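Local coordinates for protein similar to N-acetyltransferase (Staphylococcus aureus subsp. aureus, PDB 4MBU) that probably transfers an acetyl group from acetyl-coenzyme A to a substrate amine, as a member of the Gcn5-related N-acetyltransferase (GNAT) family, at residues 67-72 and 84-89; 98-103 and 134-139; 121-126 and 153-158. All coordinates share one frame; numbering follows the deposited sequence.

Contact 1: 67-72 and 84-89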
loop_
_atom_site.group_PDB
_atom_site.type_symbol
_atom_site.label_atom_id
_atom_site.label_comp_id
_atom_site.label_asym_id
_atom_site.label_seq_id
_atom_site.Cartn_x
_atom_site.Cartn_y
_atom_site.Cartn_z
ATOM N N PHE A 67 -26.280 -0.245 0.795
ATOM C CA PHE A 67 -26.436 -1.700 0.716
ATOM C C PHE A 67 -25.093 -2.404 0.612
ATOM O O PHE A 67 -24.080 -1.767 0.340
ATOM C CB PHE A 67 -27.397 -2.118 -0.406
ATOM C CG PHE A 67 -26.785 -2.131 -1.774
ATOM C CD1 PHE A 67 -26.715 -0.966 -2.531
ATOM C CD2 PHE A 67 -26.320 -3.324 -2.328
ATOM C CE1 PHE A 67 -26.158 -0.985 -3.820
ATOM C CE2 PHE A 67 -25.771 -3.352 -3.609
ATOM C CZ PHE A 67 -25.685 -2.182 -4.355
ATOM N N ALA A 68 -25.091 -3.711 0.868
ATOM C CA ALA A 68 -23.853 -4.488 0.940
ATOM C C ALA A 68 -24.117 -5.964 0.740
ATOM O O ALA A 68 -25.153 -6.486 1.152
ATOM C CB ALA A 68 -23.163 -4.270 2.269
ATOM N N THR A 69 -23.165 -6.647 0.117
ATOM C CA THR A 69 -23.344 -8.062 -0.125
ATOM C C THR A 69 -22.004 -8.787 -0.196
ATOM O O THR A 69 -20.950 -8.153 -0.291
ATOM C CB THR A 69 -24.166 -8.299 -1.426
ATOM O OG1 THR A 69 -24.448 -9.696 -1.572
ATOM C CG2 THR A 69 -23.397 -7.815 -2.653
ATOM N N PHE A 70 -22.034 -10.115 -0.111
ATOM C CA PHE A 70 -20.843 -10.876 -0.488
ATOM C C PHE A 70 -21.172 -12.068 -1.377
ATOM O O PHE A 70 -22.336 -12.464 -1.491
ATOM C CB PHE A 70 -19.938 -11.230 0.710
ATOM C CG PHE A 70 -20.528 -12.226 1.701
ATOM C CD1 PHE A 70 -20.685 -11.875 3.033
ATOM C CD2 PHE A 70 -20.862 -13.523 1.315
ATOM C CE1 PHE A 70 -21.184 -12.789 3.956
ATOM C CE2 PHE A 70 -21.383 -14.434 2.235
ATOM C CZ PHE A 70 -21.538 -14.068 3.552
ATOM N N GLY A 71 -20.149 -12.617 -2.024
ATOM C CA GLY A 71 -20.336 -13.756 -2.905
ATOM C C GLY A 71 -18.996 -14.351 -3.280
ATOM O O GLY A 71 -18.013 -14.166 -2.565
ATOM N N SER A 72 -18.950 -15.043 -4.412
ATOM C CA SER A 72 -17.751 -15.775 -4.818
ATOM C C SER A 72 -16.606 -14.821 -5.151
ATOM O O SER A 72 -16.836 -13.752 -5.706
ATOM C CB SER A 72 -18.071 -16.663 -6.025
ATOM O OG SER A 72 -16.900 -17.044 -6.717
ATOM N N GLU A 84 -15.856 -12.539 -1.564
ATOM C CA GLU A 84 -15.527 -11.142 -1.790
ATOM C C GLU A 84 -16.770 -10.327 -1.514
ATOM O O GLU A 84 -17.881 -10.704 -1.936
ATOM C CB GLU A 84 -15.071 -10.910 -3.228
ATOM C CG GLU A 84 -14.908 -9.425 -3.575
ATOM C CD GLU A 84 -14.287 -9.205 -4.947
ATOM O OE1 GLU A 84 -13.892 -10.205 -5.596
ATOM O OE2 GLU A 84 -14.180 -8.030 -5.377
ATOM N N HIS A 85 -16.599 -9.215 -0.806
ATOM C CA HIS A 85 -17.754 -8.371 -0.498
ATOM C C HIS A 85 -17.717 -7.039 -1.220
ATOM O O HIS A 85 -16.675 -6.614 -1.726
ATOM C CB HIS A 85 -17.853 -8.100 0.999
ATOM C CG HIS A 85 -16.769 -7.214 1.513
ATOM N ND1 HIS A 85 -15.489 -7.666 1.748
ATOM C CD2 HIS A 85 -16.771 -5.899 1.834
ATOM C CE1 HIS A 85 -14.749 -6.665 2.195
ATOM N NE2 HIS A 85 -15.505 -5.587 2.259
ATOM N N SER A 86 -18.869 -6.379 -1.252
ATOM C CA SER A 86 -18.950 -5.010 -1.742
ATOM C C SER A 86 -19.971 -4.207 -0.946
ATOM O O SER A 86 -20.968 -4.749 -0.442
ATOM C CB SER A 86 -19.236 -4.967 -3.248
ATOM O OG SER A 86 -20.188 -5.932 -3.627
ATOM N N ILE A 87 -19.687 -2.916 -0.812
ATOM C CA ILE A 87 -20.498 -2.002 -0.020
ATOM C C ILE A 87 -20.692 -0.719 -0.817
ATOM O O ILE A 87 -19.737 -0.184 -1.375
ATOM C CB ILE A 87 -19.798 -1.627 1.295
ATOM C CG1 ILE A 87 -19.558 -2.858 2.173
ATOM C CG2 ILE A 87 -20.603 -0.577 2.073
ATOM C CD1 ILE A 87 -18.563 -2.582 3.297
ATOM N N TYR A 88 -21.925 -0.226 -0.862
ATOM C CA TYR A 88 -22.231 1.018 -1.555
ATOM C C TYR A 88 -23.095 1.903 -0.671
ATOM O O TYR A 88 -24.095 1.453 -0.118
ATOM C CB TYR A 88 -22.949 0.726 -2.870
ATOM C CG TYR A 88 -22.165 -0.164 -3.802
ATOM C CD1 TYR A 88 -21.200 0.366 -4.639
ATOM C CD2 TYR A 88 -22.388 -1.530 -3.836
ATOM C CE1 TYR A 88 -20.489 -0.428 -5.487
ATOM C CE2 TYR A 88 -21.680 -2.340 -4.684
ATOM C CZ TYR A 88 -20.727 -1.775 -5.506
ATOM O OH TYR A 88 -19.998 -2.557 -6.359
ATOM N N VAL A 89 -22.686 3.157 -0.523
ATOM C CA VAL A 89 -23.401 4.117 0.311
ATOM C C VAL A 89 -23.843 5.280 -0.565
ATOM O O VAL A 89 -23.061 5.767 -1.391
ATOM C CB VAL A 89 -22.502 4.662 1.447
ATOM C CG1 VAL A 89 -23.206 5.785 2.188
ATOM C CG2 VAL A 89 -22.120 3.546 2.418
HETATM O O HOH W 1 -15.899 -11.247 -7.124
#

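Contact 2: 98-103 and 134-139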
loop_
_atom_site.group_PDB
_atom_site.type_symbol
_atom_site.label_atom_id
_atom_site.label_comp_id
_atom_site.label_asym_id
_atom_site.label_seq_id
_atom_site.Cartn_x
_atom_site.Cartn_y
_atom_site.Cartn_z
ATOM N N ILE A 98 -22.200 4.632 7.827
ATOM C CA ILE A 98 -23.049 3.605 7.219
ATOM C C ILE A 98 -22.219 2.456 6.623
ATOM O O ILE A 98 -22.554 1.276 6.793
ATOM C CB ILE A 98 -23.967 4.225 6.153
ATOM C CG1 ILE A 98 -24.988 5.147 6.823
ATOM C CG2 ILE A 98 -24.707 3.147 5.366
ATOM C CD1 ILE A 98 -25.685 6.053 5.841
ATOM N N ALA A 99 -21.135 2.805 5.932
ATOM C CA ALA A 99 -20.222 1.798 5.390
ATOM C C ALA A 99 -19.684 0.913 6.503
ATOM O O ALA A 99 -19.684 -0.307 6.384
ATOM C CB ALA A 99 -19.074 2.465 4.631
ATOM N N SER A 100 -19.244 1.532 7.593
ATOM C CA SER A 100 -18.729 0.801 8.750
ATOM C C SER A 100 -19.739 -0.195 9.340
ATOM O O SER A 100 -19.396 -1.350 9.636
ATOM C CB SER A 100 -18.270 1.803 9.815
ATOM O OG SER A 100 -17.833 1.145 10.984
ATOM N N GLN A 101 -20.985 0.241 9.507
ATOM C CA GLN A 101 -22.028 -0.639 10.041
ATOM C C GLN A 101 -22.342 -1.803 9.095
ATOM O O GLN A 101 -22.570 -2.953 9.536
ATOM C CB GLN A 101 -23.299 0.161 10.361
ATOM C CG GLN A 101 -23.148 1.124 11.548
ATOM C CD GLN A 101 -24.459 1.811 11.920
ATOM O OE1 GLN A 101 -25.491 1.163 12.107
ATOM N NE2 GLN A 101 -24.422 3.130 12.008
ATOM N N LEU A 102 -22.352 -1.504 7.798
ATOM C CA LEU A 102 -22.563 -2.548 6.803
ATOM C C LEU A 102 -21.425 -3.572 6.829
ATOM O O LEU A 102 -21.673 -4.771 6.854
ATOM C CB LEU A 102 -22.757 -1.947 5.406
ATOM C CG LEU A 102 -24.142 -1.317 5.229
ATOM C CD1 LEU A 102 -24.196 -0.461 4.002
ATOM C CD2 LEU A 102 -25.190 -2.403 5.138
ATOM N N LEU A 103 -20.180 -3.102 6.855
ATOM C CA LEU A 103 -19.031 -4.004 6.878
ATOM C C LEU A 103 -19.070 -4.877 8.120
ATOM O O LEU A 103 -18.817 -6.080 8.057
ATOM C CB LEU A 103 -17.716 -3.216 6.835
ATOM C CG LEU A 103 -16.462 -4.080 6.930
ATOM C CD1 LEU A 103 -16.491 -5.216 5.904
ATOM C CD2 LEU A 103 -15.219 -3.216 6.728
ATOM N N GLN A 134 -8.841 -1.001 6.752
ATOM C CA GLN A 134 -7.746 -1.062 7.709
ATOM C C GLN A 134 -8.292 -1.020 9.132
ATOM O O GLN A 134 -7.798 -1.734 10.004
ATOM C CB GLN A 134 -6.771 0.099 7.486
ATOM C CG GLN A 134 -5.961 0.001 6.193
ATOM C CD GLN A 134 -4.980 1.151 6.057
ATOM O OE1 GLN A 134 -5.356 2.313 6.215
ATOM N NE2 GLN A 134 -3.715 0.834 5.771
ATOM N N LYS A 135 -9.306 -0.182 9.363
ATOM C CA LYS A 135 -9.927 -0.100 10.691
ATOM C C LYS A 135 -10.437 -1.460 11.168
ATOM O O LYS A 135 -10.332 -1.781 12.348
ATOM C CB LYS A 135 -11.069 0.927 10.714
ATOM C CG LYS A 135 -11.631 1.194 12.118
ATOM C CD LYS A 135 -12.792 2.206 12.118
ATOM C CE LYS A 135 -14.125 1.543 11.772
ATOM N NZ LYS A 135 -15.329 2.397 12.054
ATOM N N PHE A 136 -10.971 -2.264 10.249
ATOM C CA PHE A 136 -11.478 -3.594 10.595
ATOM C C PHE A 136 -10.411 -4.676 10.430
ATOM O O PHE A 136 -10.731 -5.862 10.329
ATOM C CB PHE A 136 -12.713 -3.929 9.749
ATOM C CG PHE A 136 -13.971 -3.258 10.232
ATOM C CD1 PHE A 136 -14.838 -3.922 11.085
ATOM C CD2 PHE A 136 -14.270 -1.958 9.858
ATOM C CE1 PHE A 136 -15.988 -3.304 11.542
ATOM C CE2 PHE A 136 -15.417 -1.341 10.312
ATOM C CZ PHE A 136 -16.277 -2.015 11.153
ATOM N N ASN A 137 -9.149 -4.254 10.380
ATOM C CA ASN A 137 -8.014 -5.176 10.351
ATOM C C ASN A 137 -7.873 -6.032 9.078
ATOM O O ASN A 137 -7.335 -7.145 9.120
ATOM C CB ASN A 137 -8.012 -6.036 11.620
ATOM C CG ASN A 137 -7.959 -5.191 12.887
ATOM O OD1 ASN A 137 -7.142 -4.266 12.997
ATOM N ND2 ASN A 137 -8.843 -5.492 13.842
ATOM N N PHE A 138 -8.362 -5.511 7.953
ATOM C CA PHE A 138 -8.005 -6.072 6.651
ATOM C C PHE A 138 -6.541 -5.729 6.392
ATOM O O PHE A 138 -6.095 -4.642 6.768
ATOM C CB PHE A 138 -8.871 -5.458 5.548
ATOM C CG PHE A 138 -10.249 -6.049 5.451
ATOM C CD1 PHE A 138 -11.188 -5.841 6.459
ATOM C CD2 PHE A 138 -10.625 -6.784 4.329
ATOM C CE1 PHE A 138 -12.463 -6.375 6.353
ATOM C CE2 PHE A 138 -11.900 -7.317 4.219
ATOM C CZ PHE A 138 -12.819 -7.119 5.232
ATOM N N LYS A 139 -5.792 -6.652 5.785
ATOM C CA LYS A 139 -4.405 -6.394 5.375
ATOM C C LYS A 139 -4.317 -6.174 3.867
ATOM O O LYS A 139 -4.911 -6.924 3.081
ATOM C CB LYS A 139 -3.510 -7.600 5.707
ATOM C CG LYS A 139 -3.673 -8.147 7.112
ATOM C CD LYS A 139 -3.288 -7.107 8.124
ATOM C CE LYS A 139 -3.177 -7.706 9.514
ATOM N NZ LYS A 139 -2.907 -6.614 10.495
#

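Contact 3: 121-126 and 153-158. With CD (cadmium ion), chain G.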
loop_
_atom_site.group_PDB
_atom_site.type_symbol
_atom_site.label_atom_id
_atom_site.label_comp_id
_atom_site.label_asym_id
_atom_site.label_seq_id
_atom_site.Cartn_x
_atom_site.Cartn_y
_atom_site.Cartn_z
ATOM N N GLY A 121 -11.967 -5.944 -3.198
ATOM C CA GLY A 121 -11.284 -5.306 -4.309
ATOM C C GLY A 121 -11.562 -3.817 -4.221
ATOM O O GLY A 121 -12.678 -3.392 -4.423
ATOM N N ILE A 122 -10.564 -3.010 -3.896
ATOM C CA ILE A 122 -10.800 -1.585 -3.709
ATOM C C ILE A 122 -9.934 -0.811 -4.690
ATOM O O ILE A 122 -8.730 -1.062 -4.774
ATOM C CB ILE A 122 -10.409 -1.152 -2.280
ATOM C CG1 ILE A 122 -11.112 -2.005 -1.221
ATOM C CG2 ILE A 122 -10.719 0.313 -2.055
ATOM C CD1 ILE A 122 -10.631 -1.696 0.198
ATOM N N ASP A 123 -10.520 0.132 -5.424
ATOM C CA ASP A 123 -9.723 0.943 -6.347
ATOM C C ASP A 123 -8.662 1.668 -5.527
ATOM O O ASP A 123 -8.965 2.150 -4.438
ATOM C CB ASP A 123 -10.598 1.963 -7.076
ATOM C CG ASP A 123 -9.840 2.691 -8.168
ATOM O OD1 ASP A 123 -9.562 2.055 -9.211
ATOM O OD2 ASP A 123 -9.504 3.886 -7.979
ATOM N N ALA A 124 -7.426 1.732 -6.015
ATOM C CA ALA A 124 -6.345 2.331 -5.214
ATOM C C ALA A 124 -6.650 3.784 -4.833
ATOM O O ALA A 124 -6.094 4.303 -3.864
ATOM C CB ALA A 124 -5.018 2.232 -5.936
ATOM N N SER A 125 -7.546 4.425 -5.584
ATOM C CA SER A 125 -7.944 5.810 -5.311
ATOM C C SER A 125 -8.983 5.958 -4.205
ATOM O O SER A 125 -9.233 7.073 -3.749
ATOM C CB SER A 125 -8.490 6.477 -6.572
ATOM O OG SER A 125 -7.439 6.929 -7.396
ATOM N N ASN A 126 -9.597 4.852 -3.787
ATOM C CA ASN A 126 -10.683 4.923 -2.806
ATOM C C ASN A 126 -10.180 4.966 -1.367
ATOM O O ASN A 126 -10.236 3.975 -0.627
ATOM C CB ASN A 126 -11.687 3.783 -2.989
ATOM C CG ASN A 126 -12.996 4.064 -2.294
ATOM O OD1 ASN A 126 -13.059 4.911 -1.403
ATOM N ND2 ASN A 126 -14.059 3.363 -2.701
ATOM N N TYR A 153 -8.504 7.144 -17.881
ATOM C CA TYR A 153 -7.252 6.793 -17.218
ATOM C C TYR A 153 -7.174 5.336 -16.742
ATOM O O TYR A 153 -8.195 4.649 -16.592
ATOM C CB TYR A 153 -6.902 7.794 -16.115
ATOM C CG TYR A 153 -8.009 8.085 -15.133
ATOM C CD1 TYR A 153 -8.292 7.200 -14.096
ATOM C CD2 TYR A 153 -8.744 9.264 -15.211
ATOM C CE1 TYR A 153 -9.294 7.466 -13.175
ATOM C CE2 TYR A 153 -9.754 9.541 -14.293
ATOM C CZ TYR A 153 -10.024 8.634 -13.278
ATOM O OH TYR A 153 -11.017 8.895 -12.357
ATOM N N TRP A 154 -5.950 4.863 -16.539
ATOM C CA TRP A 154 -5.733 3.499 -16.099
ATOM C C TRP A 154 -5.992 3.390 -14.600
ATOM O O TRP A 154 -5.743 4.330 -13.857
ATOM C CB TRP A 154 -4.324 3.041 -16.486
ATOM C CG TRP A 154 -4.180 2.940 -17.975
ATOM C CD1 TRP A 154 -3.595 3.855 -18.812
ATOM C CD2 TRP A 154 -4.665 1.880 -18.817
ATOM N NE1 TRP A 154 -3.681 3.423 -20.122
ATOM C CE2 TRP A 154 -4.328 2.215 -20.150
ATOM C CE3 TRP A 154 -5.347 0.683 -18.571
ATOM C CZ2 TRP A 154 -4.653 1.392 -21.233
ATOM C CZ3 TRP A 154 -5.663 -0.132 -19.644
ATOM C CH2 TRP A 154 -5.320 0.226 -20.962
ATOM N N LEU A 155 -6.516 2.247 -14.176
ATOM C CA LEU A 155 -6.968 2.028 -12.803
ATOM C C LEU A 155 -6.203 0.861 -12.190
ATOM O O LEU A 155 -5.958 -0.168 -12.857
ATOM C CB LEU A 155 -8.461 1.691 -12.761
ATOM C CG LEU A 155 -9.463 2.567 -13.505
ATOM C CD1 LEU A 155 -10.878 1.984 -13.382
ATOM C CD2 LEU A 155 -9.429 3.985 -12.949
ATOM N N ASP A 156 -5.860 1.035 -10.914
ATOM C CA ASP A 156 -5.162 0.026 -10.131
ATOM C C ASP A 156 -6.132 -0.559 -9.120
ATOM O O ASP A 156 -6.841 0.178 -8.431
ATOM C CB ASP A 156 -3.969 0.646 -9.379
ATOM C CG ASP A 156 -2.943 1.297 -10.313
ATOM O OD1 ASP A 156 -2.956 1.038 -11.534
ATOM O OD2 ASP A 156 -2.107 2.070 -9.812
ATOM N N LEU A 157 -6.160 -1.882 -9.018
ATOM C CA LEU A 157 -7.046 -2.542 -8.081
ATOM C C LEU A 157 -6.247 -3.110 -6.919
ATOM O O LEU A 157 -5.359 -3.937 -7.108
ATOM C CB LEU A 157 -7.821 -3.665 -8.781
ATOM C CG LEU A 157 -8.845 -4.385 -7.897
ATOM C CD1 LEU A 157 -9.996 -3.440 -7.575
ATOM C CD2 LEU A 157 -9.365 -5.656 -8.566
ATOM N N ALA A 158 -6.559 -2.655 -5.713
ATOM C CA ALA A 158 -5.908 -3.165 -4.514
ATOM C C ALA A 158 -6.760 -4.257 -3.870
ATOM O O ALA A 158 -7.980 -4.172 -3.838
ATOM C CB ALA A 158 -5.655 -2.044 -3.536
HETATM CD CD CD G . -15.117 -3.870 -4.555
HETATM O O HOH W 2 -14.725 -6.174 -3.627
HETATM O O HOH W 3 -6.900 3.656 -9.558
#

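Contact 1: 67-72 and 84-89
Phe67 and Tyr88 lie side by side, and their rings meet at CZ of Phe67 and CD2 of Tyr88, 3.4 Å apart. The ring planes differ by 29° but are slid past each other, with centroids 5.2 Å apart, and so hardly overlap. Phe67 CG sits between its own N and carbonyl carbon (chi1 80°), which swings the ring over toward Tyr88 CB. Next along this face, Thr69 CG2 touches Ser86 OG at 3.8 Å. On the other face Ala68 CB packs on Ile87 CG1 at 3.9 Å, and the CB atoms of Phe70 and His85 meet. The strands form an antiparallel hairpin, the third and fourth of the seven-stranded GNAT sheet. Phe67–Tyr88, Thr69–Ser86 and Gly71–Glu84 are its hydrogen-bonded pairs, each with two backbone bonds. Tyr88 N to Phe67 O is 2.9 Å and nearly straight at 175°. Beyond the last pair, a water donates to both Ser72 O and Glu84 OE1, the latter at 2.7 Å. Glu84 OE2 forms a salt bridge with Arg74 of the second subunit. Further out, Thr69 OG1 is hydrogen-bonded to Pro54 O and Lys48 NZ, and His85 NE2 to His133 NE2. Helix 98-112 covers the Ala68 and Ile87 face through Leu106, while helix 13-26 reaches Phe67 with Ile16 and Tyr88 with Ile19.

Contact 2: 98-103 and 134-139
Phe136 reaches from the end of one helix toward Leu103 and Ser100 on another. Its CB is 4.0 Å from Leu103 CD2. Its CG and CD2 come closer to the same methyl, with CD2 at 3.5 Å from Leu103 CD2. Leu103 CG lies over one face of the ring, 4.2 Å from the centroid and only 12° off the ring normal, a CH-pi contact. At the far end the ring turns its edge to Ser100. Phe136 CZ is 3.5 Å from Ser100 OG, which lies near the ring plane, and equally near the backbone O of Ser100. Phe136 is the first residue after helix 127-135. A Schellman motif ends that helix, with Asn137 at positive phi (67°) as its C-prime residue. Phe138 N bonds to His133 O, and Asn137 N to Gln134 O. The other helix, 98-112, starts at the end of an Arg-Gly-Lys-Gly-Ile-Ala sequence, closed by Ile98 and Ala99. It fits the GNAT signature whose backbone binds the coenzyme A pyrophosphate in relatives. Lys135 runs out beside the Phe136 ring, and a bend at chi3 (83°) brings NZ to Ser100 OG for a 3.0 Å hydrogen bond, so that one oxygen meets the lysine tip as well as the ring edge. Deeper in, Leu103 CD1 meets Phe138 CZ at 4.2 Å. Phe138 also packs edge-to-face with His133, and Leu103 continues onto Ile87 of strand 82-89. At the subunit interface, Gln134 O and Asn137 OD1 take hydrogen bonds from Lys139 NZ of the third subunit.

Contact 3: 121-126 and 153-158
The Asp123 carboxylate sits beside Leu155 and Asp156, with Asp123 OD1 3.7 Å from Leu155 CB. Several groups grip its OD2. Ser125 N reaches Asp123 OD2 at 3.1 Å from above the carboxylate plane, which makes an Asx turn. A water bonded to Asp156 N adds a weak bond to the same oxygen, and so does Thr28 OG1, while OD1 is held by Tyr31 OH. Ile122 N gives a 2.8 Å hydrogen bond to Ala158 O, nearly straight at 171°. Ala158 N returns one to Ile122 O at 2.9 Å. This hydrogen-bonded pair joins strand 117-123 to strand 153-163, antiparallel neighbours in the GNAT sheet, where the fifth strand lies next to the seventh. The short segments run at 144°, well short of exact antiparallel alignment. Two residues on, past the non-hydrogen-bonded pair Asp123–Leu157, Ala124 N bonds to Asp156 O at 2.9 Å. Its CB also rests against Asp156 CB, 3.9 Å away. Ala124 already belongs to a type I turn, Asp123 to Asn126, that leads into helix 127-135. At the helix start Asn126 is the N-cap, its OD1 accepting from Ser129 N. Leu157 CG stands anti to its backbone N (chi1 -177°), which lays CD1 against the Gly121 peptide, 3.7 Å from Gly121 C. Outside the pair, Asp156 OD1 is held by Asn146 N of strand 139-150, and Leu157 packs on Tyr79 of the second subunit. At the other end of segment 121-126 a cadmium ion is bound by Gly121 O at 2.5 Å and by a water that accepts a hydrogen bond from Gly121 N.

In the fold
Contacts 1 and 3 are antiparallel strand pairings in one sheet, linked because strands 82-89 and 117-123 are neighbours in it. Contact 1 is central but only partly buried. Contact 3 is buried yet lies about 15 Å from the centre of the chain, measured from its own centre. Contact 2 holds no strand pair. It joins helix 98-112 to the C-terminal end of helix 127-135 and the turn after it through side chains, with a single lysine–serine bond at its exposed rim. It touches contact 1 directly: Ile87 CD1 is 3.7 Å from Leu103 CB, and His85 CE1 is 3.6 Å from Phe138 CE2. Contacts 2 and 3 do not touch, but helix 127-135 follows the turn of contact 3 and ends in contact 2.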